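Local coordinates for protein ribonuclease J (Methanolobus psychrophilus R15, PDB 5HAB) that probably acts as a metal-dependent beta-CASP exoribonuclease of the metallo-beta-lactamase fold, binding RNA and hydrolysing it, at residues B[42-47]-B[182-187]; B[97-102]-B[159-164]; B[49-54]-B[163-168]; B[222-227]-B[465-470]. The protein carries 1 engineered substitution. One frame throughout, in Å; residues are numbered along the deposited sequence.

Interaction 1 (B[42-47]-B[182-187]); sequences TAIRVN and VAIHTP
Ile-184 lays its terminal methyl over the branch point of Ile-44, an overlap in the interior of the metallo-beta-lactamase sandwich. Segments 42-47 and 182-187 belong to the two facing sheets and run almost in step: the short strand axes are 9.4 Å apart and diverge by 12°. What meets in between is apolar. Ile-184 has an extended tail (chi2 175°), which carries CD1 far enough across to settle 3.6 Å from Ile-44 CB, with CG1 and CG2 of Ile-44 almost as close. The end of Ile-44 is bent instead (chi2 -59°), taking its own CD1 off to Ile-226.

Two residues further along, Val-46 and Thr-186 repeat the pattern at an oblique crossing. Thr-186 CG2 lies 3.7 Å from Val-46 CG1 and 3.8 Å from Val-46 CG2, so one methyl touches both arms of the valine fork. With CG2 anti to its carbonyl carbon, Thr-186 turns the methyl to the valine, while OG1 is hydrogen-bonded with Ser-188 N and Gly-189 O.

On the other face of strand 42-46, Arg-45 turns away from the sandwich and forms salt bridges with Glu-25 and Glu-464. Its NH1 also donates to Asn-47 O at 3.0 Å, with that oxygen lying nearly in the guanidinium plane.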
loop_
_atom_site.group_PDB
_atom_site.type_symbol
_atom_site.label_atom_id
_atom_site.label_comp_id
_atom_site.label_asym_id
_atom_site.label_seq_id
_atom_site.Cartn_x
_atom_site.Cartn_y
_atom_site.Cartn_z
ATOM N N THR B 42 2.677 -30.951 11.183
ATOM C CA THR B 42 2.297 -31.845 10.094
ATOM C C THR B 42 2.398 -33.286 10.592
ATOM O O THR B 42 3.164 -33.569 11.501
ATOM C CB THR B 42 3.191 -31.625 8.845
ATOM O OG1 THR B 42 3.044 -30.274 8.389
ATOM C CG2 THR B 42 2.829 -32.585 7.709
ATOM N N ALA B 43 1.595 -34.187 10.041
ATOM C CA ALA B 43 1.716 -35.594 10.399
ATOM C C ALA B 43 1.822 -36.442 9.142
ATOM O O ALA B 43 0.991 -36.342 8.248
ATOM C CB ALA B 43 0.531 -36.042 11.260
ATOM N N ILE B 44 2.871 -37.254 9.067
ATOM C CA ILE B 44 3.086 -38.147 7.938
ATOM C C ILE B 44 2.748 -39.570 8.363
ATOM O O ILE B 44 3.430 -40.150 9.199
ATOM C CB ILE B 44 4.536 -38.073 7.420
ATOM C CG1 ILE B 44 4.946 -36.628 7.117
ATOM C CG2 ILE B 44 4.714 -38.968 6.195
ATOM C CD1 ILE B 44 4.080 -35.949 6.081
ATOM N N ARG B 45 1.711 -40.140 7.769
ATOM C CA ARG B 45 1.293 -41.496 8.085
ATOM C C ARG B 45 1.828 -42.451 7.027
ATOM O O ARG B 45 1.620 -42.246 5.841
ATOM C CB ARG B 45 -0.237 -41.588 8.160
ATOM C CG ARG B 45 -0.778 -42.982 8.451
ATOM C CD ARG B 45 -2.298 -42.980 8.604
ATOM N NE ARG B 45 -2.967 -42.471 7.409
ATOM C CZ ARG B 45 -3.092 -43.144 6.269
ATOM N NH1 ARG B 45 -2.596 -44.369 6.158
ATOM N NH2 ARG B 45 -3.714 -42.592 5.235
ATOM N N VAL B 46 2.563 -43.468 7.453
ATOM C CA VAL B 46 2.930 -44.561 6.568
ATOM C C VAL B 46 2.200 -45.813 7.048
ATOM O O VAL B 46 2.534 -46.386 8.095
ATOM C CB VAL B 46 4.442 -44.768 6.514
ATOM C CG1 VAL B 46 4.803 -45.688 5.355
ATOM C CG2 VAL B 46 5.152 -43.428 6.382
ATOM N N ASN B 47 1.173 -46.195 6.295
ATOM C CA ASN B 47 0.282 -47.293 6.655
ATOM C C ASN B 47 -0.398 -47.019 8.000
ATOM O O ASN B 47 -1.438 -46.363 8.042
ATOM C CB ASN B 47 1.057 -48.610 6.662
ATOM C CG ASN B 47 1.593 -48.961 5.284
ATOM O OD1 ASN B 47 0.946 -48.693 4.272
ATOM N ND2 ASN B 47 2.789 -49.529 5.236
ATOM N N VAL B 182 13.617 -33.048 6.111
ATOM C CA VAL B 182 13.505 -34.427 6.576
ATOM C C VAL B 182 12.886 -35.295 5.488
ATOM O O VAL B 182 11.860 -34.948 4.908
ATOM C CB VAL B 182 12.714 -34.521 7.911
ATOM C CG1 VAL B 182 11.431 -33.729 7.848
ATOM C CG2 VAL B 182 12.416 -35.973 8.257
ATOM N N ALA B 183 13.554 -36.408 5.191
ATOM C CA ALA B 183 13.054 -37.393 4.239
ATOM C C ALA B 183 12.615 -38.660 4.967
ATOM O O ALA B 183 13.405 -39.301 5.660
ATOM C CB ALA B 183 14.111 -37.721 3.192
ATOM N N ILE B 184 11.343 -39.000 4.818
ATOM C CA ILE B 184 10.786 -40.219 5.374
ATOM C C ILE B 184 10.786 -41.293 4.293
ATOM O O ILE B 184 9.996 -41.247 3.353
ATOM C CB ILE B 184 9.380 -39.976 5.940
ATOM C CG1 ILE B 184 9.448 -38.944 7.064
ATOM C CG2 ILE B 184 8.762 -41.275 6.432
ATOM C CD1 ILE B 184 8.112 -38.551 7.608
ATOM N N HIS B 185 11.690 -42.255 4.423
ATOM C CA HIS B 185 11.786 -43.341 3.460
ATOM C C HIS B 185 10.810 -44.455 3.815
ATOM O O HIS B 185 10.788 -44.956 4.955
ATOM C CB HIS B 185 13.214 -43.882 3.387
ATOM C CG HIS B 185 14.226 -42.860 2.976
ATOM N ND1 HIS B 185 14.505 -42.579 1.656
ATOM C CD2 HIS B 185 15.029 -42.054 3.709
ATOM C CE1 HIS B 185 15.436 -41.645 1.593
ATOM N NE2 HIS B 185 15.772 -41.309 2.825
ATOM N N THR B 186 10.013 -44.815 2.811
ATOM C CA THR B 186 8.995 -45.855 2.887
ATOM C C THR B 186 9.290 -46.883 1.801
ATOM O O THR B 186 10.039 -46.588 0.865
ATOM C CB THR B 186 7.571 -45.287 2.671
ATOM O OG1 THR B 186 7.337 -45.122 1.265
ATOM C CG2 THR B 186 7.392 -43.955 3.385
ATOM N N PRO B 187 8.692 -48.086 1.902
ATOM C CA PRO B 187 8.898 -49.090 0.850
ATOM C C PRO B 187 8.484 -48.634 -0.552
ATOM O O PRO B 187 8.944 -49.223 -1.529
ATOM C CB PRO B 187 8.026 -50.270 1.311
ATOM C CG PRO B 187 7.138 -49.725 2.386
ATOM C CD PRO B 187 7.914 -48.633 3.027
#

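Interaction 2 (B[97-102]-B[159-164]); sequences VRAIVC and LEITKD
Arg-98 and Ile-161 make the closest touch here: the aliphatic root of the arginine, CB, rests 3.9 Å from Ile-161 CG2. Beside it Ala-99 CB stands 4.5 Å from Ile-161 CG1, a looser contact, so the isoleucine covers two consecutive residues of segment 97-102. Neighbours in a regular strand would point to opposite faces. Here both lean toward segment 159-164, because the backbone at Arg-98 leaves the extended conformation (psi -21°).

The isoleucine is placed by a similar irregularity on its own side. Ile-161 and Thr-162 both face Ile-165 in a classic beta bulge, on the way from edge strand 158-160 to strand 166-172. Thr-162 OG1 adds a weak hydrogen bond to Ile-161 O, at 3.0 Å, and the end of the Ile-161 side chain is backed by Ile-167.

Further out, the arginine chain folds at chi2 (-64°) and its NE forms a salt bridge with Asp-49 on the adjoining strand 49-53, to which Arg-98 is also joined through a backbone hydrogen bond with Ile-50. The contact joins inner strand 96-102 of one sheet of the metallo-beta-lactamase sandwich to the bulged edge of the other.

Between the two segments the contact is apolar and small, 106 Å² of buried surface in all, so it should rest on van der Waals packing and the exclusion of water; NE of Arg-98 is paired within its own sheet, and it is the methylene root that meets the isoleucine.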
loop_
_atom_site.group_PDB
_atom_site.type_symbol
_atom_site.label_atom_id
_atom_site.label_comp_id
_atom_site.label_asym_id
_atom_site.label_seq_id
_atom_site.Cartn_x
_atom_site.Cartn_y
_atom_site.Cartn_z
ATOM N N VAL B 97 1.452 -42.764 16.548
ATOM C CA VAL B 97 2.606 -41.884 16.445
ATOM C C VAL B 97 3.852 -42.580 16.969
ATOM O O VAL B 97 3.911 -42.992 18.130
ATOM C CB VAL B 97 2.352 -40.562 17.190
ATOM C CG1 VAL B 97 3.590 -39.685 17.145
ATOM C CG2 VAL B 97 1.153 -39.842 16.582
ATOM N N ARG B 98 4.852 -42.702 16.103
ATOM C CA ARG B 98 6.076 -43.410 16.440
ATOM C C ARG B 98 7.250 -42.478 16.711
ATOM O O ARG B 98 8.217 -42.875 17.363
ATOM C CB ARG B 98 6.441 -44.383 15.314
ATOM C CG ARG B 98 5.402 -45.467 15.055
ATOM C CD ARG B 98 5.236 -46.385 16.262
ATOM N NE ARG B 98 4.159 -47.358 16.084
ATOM C CZ ARG B 98 3.654 -48.104 17.066
ATOM N NH1 ARG B 98 4.127 -47.991 18.302
ATOM N NH2 ARG B 98 2.673 -48.962 16.814
ATOM N N ALA B 99 7.170 -41.245 16.215
ATOM C CA ALA B 99 8.247 -40.278 16.423
ATOM C C ALA B 99 7.777 -38.849 16.191
ATOM O O ALA B 99 6.812 -38.608 15.470
ATOM C CB ALA B 99 9.433 -40.592 15.517
ATOM N N ILE B 100 8.474 -37.906 16.813
ATOM C CA ILE B 100 8.220 -36.486 16.622
ATOM C C ILE B 100 9.490 -35.808 16.113
ATOM O O ILE B 100 10.475 -35.714 16.838
ATOM C CB ILE B 100 7.735 -35.839 17.920
ATOM C CG1 ILE B 100 6.422 -36.484 18.371
ATOM C CG2 ILE B 100 7.581 -34.338 17.746
ATOM C CD1 ILE B 100 5.876 -35.916 19.664
ATOM N N VAL B 101 9.481 -35.353 14.865
ATOM C CA VAL B 101 10.653 -34.672 14.319
ATOM C C VAL B 101 10.513 -33.161 14.466
ATOM O O VAL B 101 9.451 -32.597 14.206
ATOM C CB VAL B 101 10.894 -35.050 12.847
ATOM C CG1 VAL B 101 12.072 -34.261 12.282
ATOM C CG2 VAL B 101 11.161 -36.538 12.715
ATOM N N CYS B 102 11.584 -32.520 14.923
ATOM C CA CYS B 102 11.663 -31.066 14.941
ATOM C C CYS B 102 12.790 -30.620 14.023
ATOM O O CYS B 102 13.962 -30.878 14.300
ATOM C CB CYS B 102 11.886 -30.546 16.353
ATOM S SG CYS B 102 10.462 -30.753 17.427
ATOM N N LEU B 159 18.110 -42.720 10.506
ATOM C CA LEU B 159 17.662 -43.443 11.695
ATOM C C LEU B 159 16.500 -44.378 11.375
ATOM O O LEU B 159 15.522 -43.958 10.769
ATOM C CB LEU B 159 17.243 -42.454 12.783
ATOM C CG LEU B 159 16.698 -43.025 14.092
ATOM C CD1 LEU B 159 17.769 -43.801 14.840
ATOM C CD2 LEU B 159 16.133 -41.906 14.952
ATOM N N GLU B 160 16.601 -45.643 11.773
ATOM C CA GLU B 160 15.494 -46.572 11.551
ATOM C C GLU B 160 14.443 -46.449 12.650
ATOM O O GLU B 160 14.769 -46.428 13.834
ATOM C CB GLU B 160 15.986 -48.018 11.470
ATOM C CG GLU B 160 16.893 -48.314 10.292
ATOM C CD GLU B 160 17.186 -49.796 10.153
ATOM O OE1 GLU B 160 16.316 -50.609 10.536
ATOM O OE2 GLU B 160 18.279 -50.149 9.659
ATOM N N ILE B 161 13.179 -46.370 12.249
ATOM C CA ILE B 161 12.081 -46.244 13.201
ATOM C C ILE B 161 11.246 -47.522 13.151
ATOM O O ILE B 161 10.678 -47.956 14.153
ATOM C CB ILE B 161 11.221 -44.979 12.915
ATOM C CG1 ILE B 161 11.912 -43.722 13.445
ATOM C CG2 ILE B 161 9.851 -45.077 13.563
ATOM C CD1 ILE B 161 13.045 -43.230 12.590
ATOM N N THR B 162 11.217 -48.139 11.979
ATOM C CA THR B 162 10.327 -49.254 11.710
ATOM C C THR B 162 10.973 -50.078 10.594
ATOM O O THR B 162 11.868 -49.587 9.909
ATOM C CB THR B 162 8.905 -48.728 11.318
ATOM O OG1 THR B 162 8.240 -48.234 12.487
ATOM C CG2 THR B 162 8.029 -49.792 10.674
ATOM N N LYS B 163 10.560 -51.334 10.444
ATOM C CA LYS B 163 11.010 -52.179 9.341
ATOM C C LYS B 163 10.751 -51.499 7.992
ATOM O O LYS B 163 11.406 -51.800 6.995
ATOM C CB LYS B 163 10.294 -53.534 9.384
ATOM C CG LYS B 163 10.427 -54.286 10.703
ATOM C CD LYS B 163 9.690 -55.622 10.652
ATOM C CE LYS B 163 10.134 -56.566 11.764
ATOM N NZ LYS B 163 9.618 -56.152 13.099
ATOM N N ASP B 164 9.794 -50.572 7.983
ATOM C CA ASP B 164 9.306 -49.952 6.758
ATOM C C ASP B 164 9.566 -48.444 6.695
ATOM O O ASP B 164 9.325 -47.812 5.669
ATOM C CB ASP B 164 7.805 -50.209 6.610
ATOM C CG ASP B 164 7.498 -51.619 6.150
ATOM O OD1 ASP B 164 8.409 -52.283 5.611
ATOM O OD2 ASP B 164 6.343 -52.061 6.324
#

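Interaction 3 (B[49-54]-B[163-168])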
loop_
_atom_site.group_PDB
_atom_site.type_symbol
_atom_site.label_atom_id
_atom_site.label_comp_id
_atom_site.label_asym_id
_atom_site.label_seq_id
_atom_site.Cartn_x
_atom_site.Cartn_y
_atom_site.Cartn_z
ATOM N N ASP B 49 1.737 -46.311 10.930
ATOM C CA ASP B 49 2.712 -45.632 11.778
ATOM C C ASP B 49 2.772 -44.151 11.422
ATOM O O ASP B 49 2.697 -43.798 10.254
ATOM C CB ASP B 49 4.086 -46.281 11.636
ATOM C CG ASP B 49 4.146 -47.659 12.268
ATOM O OD1 ASP B 49 3.579 -47.833 13.369
ATOM O OD2 ASP B 49 4.739 -48.570 11.651
ATOM N N ILE B 50 2.875 -43.280 12.423
ATOM C CA ILE B 50 2.825 -41.839 12.180
ATOM C C ILE B 50 4.095 -41.131 12.649
ATOM O O ILE B 50 4.552 -41.339 13.769
ATOM C CB ILE B 50 1.589 -41.217 12.854
ATOM C CG1 ILE B 50 0.311 -41.886 12.346
ATOM C CG2 ILE B 50 1.542 -39.712 12.609
ATOM C CD1 ILE B 50 -0.943 -41.389 13.027
ATOM N N ILE B 51 4.656 -40.296 11.780
ATOM C CA ILE B 51 5.741 -39.387 12.137
ATOM C C ILE B 51 5.193 -37.963 12.209
ATOM O O ILE B 51 4.777 -37.419 11.201
ATOM C CB ILE B 51 6.895 -39.475 11.124
ATOM C CG1 ILE B 51 7.300 -40.932 10.905
ATOM C CG2 ILE B 51 8.083 -38.626 11.574
ATOM C CD1 ILE B 51 8.003 -41.550 12.089
ATOM N N ILE B 52 5.177 -37.365 13.394
ATOM C CA ILE B 52 4.813 -35.961 13.524
ATOM C C ILE B 52 6.028 -35.111 13.171
ATOM O O ILE B 52 7.152 -35.433 13.552
ATOM C CB ILE B 52 4.284 -35.636 14.942
ATOM C CG1 ILE B 52 2.956 -36.351 15.202
ATOM C CG2 ILE B 52 4.089 -34.142 15.123
ATOM C CD1 ILE B 52 2.410 -36.139 16.612
ATOM N N ILE B 53 5.802 -34.039 12.417
ATOM C CA ILE B 53 6.862 -33.099 12.074
ATOM C C ILE B 53 6.494 -31.705 12.580
ATOM O O ILE B 53 5.501 -31.098 12.136
ATOM C CB ILE B 53 7.145 -33.080 10.567
ATOM C CG1 ILE B 53 7.335 -34.502 10.035
ATOM C CG2 ILE B 53 8.385 -32.256 10.281
ATOM C CD1 ILE B 53 7.793 -34.552 8.581
ATOM N N ASP B 54 7.288 -31.255 13.552
ATOM C CA ASP B 54 7.232 -29.920 14.146
ATOM C C ASP B 54 5.956 -29.681 14.945
ATOM O O ASP B 54 4.903 -30.234 14.646
ATOM C CB ASP B 54 7.401 -28.847 13.062
ATOM C CG ASP B 54 8.798 -28.857 12.449
ATOM O OD1 ASP B 54 9.782 -29.032 13.202
ATOM O OD2 ASP B 54 8.916 -28.698 11.216
ATOM N N LYS B 163 10.560 -51.334 10.444
ATOM C CA LYS B 163 11.010 -52.179 9.341
ATOM C C LYS B 163 10.751 -51.499 7.992
ATOM O O LYS B 163 11.406 -51.800 6.995
ATOM C CB LYS B 163 10.294 -53.534 9.384
ATOM C CG LYS B 163 10.427 -54.286 10.703
ATOM C CD LYS B 163 9.690 -55.622 10.652
ATOM C CE LYS B 163 10.134 -56.566 11.764
ATOM N NZ LYS B 163 9.618 -56.152 13.099
ATOM N N ASP B 164 9.794 -50.572 7.983
ATOM C CA ASP B 164 9.306 -49.952 6.758
ATOM C C ASP B 164 9.566 -48.444 6.695
ATOM O O ASP B 164 9.325 -47.812 5.669
ATOM C CB ASP B 164 7.805 -50.209 6.610
ATOM C CG ASP B 164 7.498 -51.619 6.150
ATOM O OD1 ASP B 164 8.409 -52.283 5.611
ATOM O OD2 ASP B 164 6.343 -52.061 6.324
ATOM N N ILE B 165 10.048 -47.867 7.789
ATOM C CA ILE B 165 10.175 -46.420 7.888
ATOM C C ILE B 165 11.565 -46.022 8.360
ATOM O O ILE B 165 12.000 -46.449 9.433
ATOM C CB ILE B 165 9.113 -45.837 8.843
ATOM C CG1 ILE B 165 7.703 -46.106 8.320
ATOM C CG2 ILE B 165 9.349 -44.352 9.072
ATOM C CD1 ILE B 165 6.628 -45.635 9.255
ATOM N N THR B 166 12.266 -45.208 7.572
ATOM C CA THR B 166 13.511 -44.607 8.071
ATOM C C THR B 166 13.466 -43.090 7.921
ATOM O O THR B 166 12.821 -42.573 7.018
ATOM C CB THR B 166 14.769 -45.141 7.349
ATOM O OG1 THR B 166 14.769 -44.698 5.987
ATOM C CG2 THR B 166 14.825 -46.660 7.395
ATOM N N ILE B 167 14.163 -42.380 8.800
ATOM C CA ILE B 167 14.190 -40.928 8.749
ATOM C C ILE B 167 15.593 -40.412 8.445
ATOM O O ILE B 167 16.540 -40.686 9.179
ATOM C CB ILE B 167 13.672 -40.340 10.071
ATOM C CG1 ILE B 167 12.170 -40.592 10.214
ATOM C CG2 ILE B 167 13.990 -38.858 10.168
ATOM C CD1 ILE B 167 11.608 -40.153 11.549
ATOM N N GLU B 168 15.698 -39.634 7.371
ATOM C CA GLU B 168 16.955 -39.024 6.944
ATOM C C GLU B 168 16.918 -37.507 7.132
ATOM O O GLU B 168 15.940 -36.859 6.767
ATOM C CB GLU B 168 17.237 -39.373 5.479
ATOM C CG GLU B 168 18.464 -38.699 4.878
ATOM C CD GLU B 168 18.659 -39.059 3.415
ATOM O OE1 GLU B 168 17.843 -39.840 2.882
ATOM O OE2 GLU B 168 19.640 -38.582 2.802
#
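Asp-49 comes first, and it is its methylene that touches: CB lies 3.5 Å from Ile-165 CD1, the closest approach between the segments. CG stands anti to the carbonyl carbon (chi1 -71°), which turns the carboxylate aside toward its salt-bridge partner, Arg-98. A second acid, Asp-164, is not far off, with Asp-49 OD2 and Asp-164 OD2 6.6 Å apart; the arginine would probably offset any repulsion between them.

Ile-50 then points to the other face of its sheet, against Ala-43 and Val-93. Ile-51 turns back inward and carries the rest of the contact. Chi1 leaves CG2 anti to the backbone N, and the bend at chi2 (-71°) brings CD1 round beside it, so that two methyls face Ile-167. The terminal methyl of Ile-167 comes up tip to tip against that pair, its CD1 3.8 Å from Ile-51 CG2 and 3.9 Å from Ile-51 CD1. Ile-51 CD1 also leans toward Ile-165 CG2, more loosely at 4.3 Å.

These strands run roughly in the same direction on opposing sheets of the metallo-beta-lactamase sandwich. The CA atoms of Ile-51 and Ile-167 are 9.2 Å apart, an ordinary spacing for packed sheets, bridged by side chains alone. Around them Val-46, Ala-99, Val-101 and Ile-184 extend the same oily layer.

With branched aliphatic groups on both sides, cohesion should come from close packing and the exclusion of water, and even the aspartate contributes to it through its methylene.

Interaction 4 (B[222-227]-B[465-470]); sequences VIALIT and LYIEED
Glu-469 O is held by Ser-188 OG in a hydrogen bond that is only weak, and the side chain of this same Glu-469 lies against Ile-223. Chi1 (-77°) sets Glu-469 CG 3.5 Å from Ile-223 CG2 and 3.7 Å from Ile-223 CD1; the bend at chi2 then swings the carboxylate along the isoleucine. The two side chains approach from opposite directions. The carboxylate follows the methylene in: Glu-469 OE2 is 3.8 Å from Ile-223 CG2, while Glu-469 OE1 is 3.9 Å from Ile-223 CG1. Its OE2 is also close to the carboxylate of Glu-426; such a pairing would probably favour a proton on one of the two.

Strand 464-469 is the last of the chain and closes the edge of one sheet of the metallo-beta-lactamase sandwich, whereas segment 222-227 is part of the facing sheet, between strands 189-194 and 427-431. The chain turns a corner at Ile-223, whose backbone adopts helix-like angles (phi -69°, psi -46°). In consequence Ile-223 and the next residue, Ala-224, both face the C-terminal strand.

Ile-467, two residues earlier on the same face of the strand, packs beside the glutamate. It branches so that CG2 reaches toward the corner, 4.1 Å from Ile-223 CG2, while its extended arm sends CD1 on toward Ala-224 CB, 4.2 Å away. Further along, Ile-226 turns to Ile-28 of strand 24-32, which also touches Leu-465.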
loop_
_atom_site.group_PDB
_atom_site.type_symbol
_atom_site.label_atom_id
_atom_site.label_comp_id
_atom_site.label_asym_id
_atom_site.label_seq_id
_atom_site.Cartn_x
_atom_site.Cartn_y
_atom_site.Cartn_z
ATOM N N VAL B 222 10.541 -39.485 -5.125
ATOM C CA VAL B 222 9.863 -38.733 -4.077
ATOM C C VAL B 222 8.365 -38.776 -4.329
ATOM O O VAL B 222 7.882 -38.303 -5.356
ATOM C CB VAL B 222 10.375 -37.283 -3.994
ATOM C CG1 VAL B 222 9.611 -36.509 -2.934
ATOM C CG2 VAL B 222 11.859 -37.270 -3.676
ATOM N N ILE B 223 7.639 -39.367 -3.386
ATOM C CA ILE B 223 6.188 -39.485 -3.453
ATOM C C ILE B 223 5.516 -38.127 -3.281
ATOM O O ILE B 223 4.595 -37.772 -4.021
ATOM C CB ILE B 223 5.670 -40.468 -2.379
ATOM C CG1 ILE B 223 6.304 -41.848 -2.556
ATOM C CG2 ILE B 223 4.152 -40.551 -2.418
ATOM C CD1 ILE B 223 5.980 -42.816 -1.438
ATOM N N ALA B 224 5.981 -37.371 -2.295
ATOM C CA ALA B 224 5.336 -36.119 -1.934
ATOM C C ALA B 224 6.337 -35.148 -1.328
ATOM O O ALA B 224 7.244 -35.539 -0.592
ATOM C CB ALA B 224 4.185 -36.368 -0.964
ATOM N N LEU B 225 6.176 -33.880 -1.677
ATOM C CA LEU B 225 6.952 -32.810 -1.079
ATOM C C LEU B 225 6.013 -31.903 -0.299
ATOM O O LEU B 225 5.016 -31.415 -0.839
ATOM C CB LEU B 225 7.708 -32.015 -2.150
ATOM C CG LEU B 225 8.346 -30.693 -1.711
ATOM C CD1 LEU B 225 9.401 -30.924 -0.643
ATOM C CD2 LEU B 225 8.948 -29.949 -2.898
ATOM N N ILE B 226 6.309 -31.726 0.983
ATOM C CA ILE B 226 5.649 -30.717 1.791
ATOM C C ILE B 226 6.650 -29.591 1.922
ATOM O O ILE B 226 7.742 -29.792 2.449
ATOM C CB ILE B 226 5.218 -31.247 3.169
ATOM C CG1 ILE B 226 4.173 -32.357 3.025
ATOM C CG2 ILE B 226 4.719 -30.105 4.061
ATOM C CD1 ILE B 226 4.755 -33.757 3.043
ATOM N N THR B 227 6.300 -28.413 1.424
ATOM C CA THR B 227 7.249 -27.309 1.435
ATOM C C THR B 227 6.515 -26.011 1.748
ATOM O O THR B 227 5.316 -25.887 1.505
ATOM C CB THR B 227 8.024 -27.213 0.095
ATOM O OG1 THR B 227 9.097 -26.274 0.220
ATOM C CG2 THR B 227 7.115 -26.795 -1.051
ATOM N N LEU B 465 -4.601 -35.813 3.224
ATOM C CA LEU B 465 -4.450 -36.249 1.847
ATOM C C LEU B 465 -4.038 -37.713 1.877
ATOM O O LEU B 465 -3.044 -38.068 2.511
ATOM C CB LEU B 465 -3.403 -35.412 1.117
ATOM C CG LEU B 465 -3.020 -35.873 -0.286
ATOM C CD1 LEU B 465 -4.138 -35.573 -1.275
ATOM C CD2 LEU B 465 -1.710 -35.229 -0.719
ATOM N N TYR B 466 -4.809 -38.568 1.215
ATOM C CA TYR B 466 -4.469 -39.984 1.152
ATOM C C TYR B 466 -3.803 -40.269 -0.182
ATOM O O TYR B 466 -4.349 -39.927 -1.221
ATOM C CB TYR B 466 -5.715 -40.854 1.304
ATOM C CG TYR B 466 -6.460 -40.699 2.614
ATOM C CD1 TYR B 466 -7.261 -39.585 2.840
ATOM C CD2 TYR B 466 -6.384 -41.665 3.612
ATOM C CE1 TYR B 466 -7.963 -39.429 4.020
ATOM C CE2 TYR B 466 -7.088 -41.516 4.805
ATOM C CZ TYR B 466 -7.875 -40.392 5.000
ATOM O OH TYR B 466 -8.580 -40.219 6.170
ATOM N N ILE B 467 -2.632 -40.890 -0.155
ATOM C CA ILE B 467 -1.936 -41.297 -1.369
ATOM C C ILE B 467 -1.686 -42.801 -1.352
ATOM O O ILE B 467 -1.053 -43.306 -0.434
ATOM C CB ILE B 467 -0.612 -40.546 -1.537
ATOM C CG1 ILE B 467 -0.852 -39.037 -1.575
ATOM C CG2 ILE B 467 0.101 -41.009 -2.805
ATOM C CD1 ILE B 467 0.426 -38.240 -1.607
ATOM N N GLU B 468 -2.175 -43.518 -2.356
ATOM C CA GLU B 468 -1.883 -44.941 -2.457
ATOM C C GLU B 468 -0.776 -45.162 -3.475
ATOM O O GLU B 468 -1.025 -45.078 -4.676
ATOM C CB GLU B 468 -3.122 -45.733 -2.877
ATOM C CG GLU B 468 -4.426 -44.949 -2.909
ATOM C CD GLU B 468 -5.147 -44.975 -1.579
ATOM O OE1 GLU B 468 -4.883 -45.899 -0.781
ATOM O OE2 GLU B 468 -6.018 -44.108 -1.352
ATOM N N GLU B 469 0.446 -45.425 -3.018
ATOM C CA GLU B 469 1.523 -45.688 -3.970
ATOM C C GLU B 469 1.673 -47.159 -4.346
ATOM O O GLU B 469 1.753 -48.035 -3.477
ATOM C CB GLU B 469 2.854 -45.185 -3.408
ATOM C CG GLU B 469 3.030 -43.685 -3.488
ATOM C CD GLU B 469 3.361 -43.200 -4.887
ATOM O OE1 GLU B 469 4.374 -43.656 -5.458
ATOM O OE2 GLU B 469 2.605 -42.357 -5.412
ATOM N N ASP B 470 1.706 -47.405 -5.655
ATOM C CA ASP B 470 1.962 -48.723 -6.226
ATOM C C ASP B 470 3.456 -48.947 -6.437
ATOM O O ASP B 470 4.125 -48.096 -7.029
ATOM C CB ASP B 470 1.205 -48.900 -7.542
ATOM C CG ASP B 470 -0.221 -49.355 -7.331
ATOM O OD1 ASP B 470 -0.523 -49.846 -6.223
ATOM O OD2 ASP B 470 -1.038 -49.222 -8.267
ATOM O OXT ASP B 470 4.025 -49.972 -6.059
#

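From the N terminus, strand 41-46 opens interaction 1, and the hairpin return through 49-53 opens interaction 3; strand 96-102 then starts interaction 2. They close in reverse order: 159-164 completes interaction 2, 163-168 completes interaction 3 with Lys-163 and Asp-164 shared, and 182-187 closes interaction 1, whose loop encloses both. Interaction 4 follows in series, opening at 222-227 and closing over more than 230 residues at the C terminus, so the chain's last strand returns to the sheet of its first. All four bridge the same two sheets. Interactions 1, 2 and 3 cluster closely, with interaction 4 touching interaction 1 through Ile-44 and Ile-226.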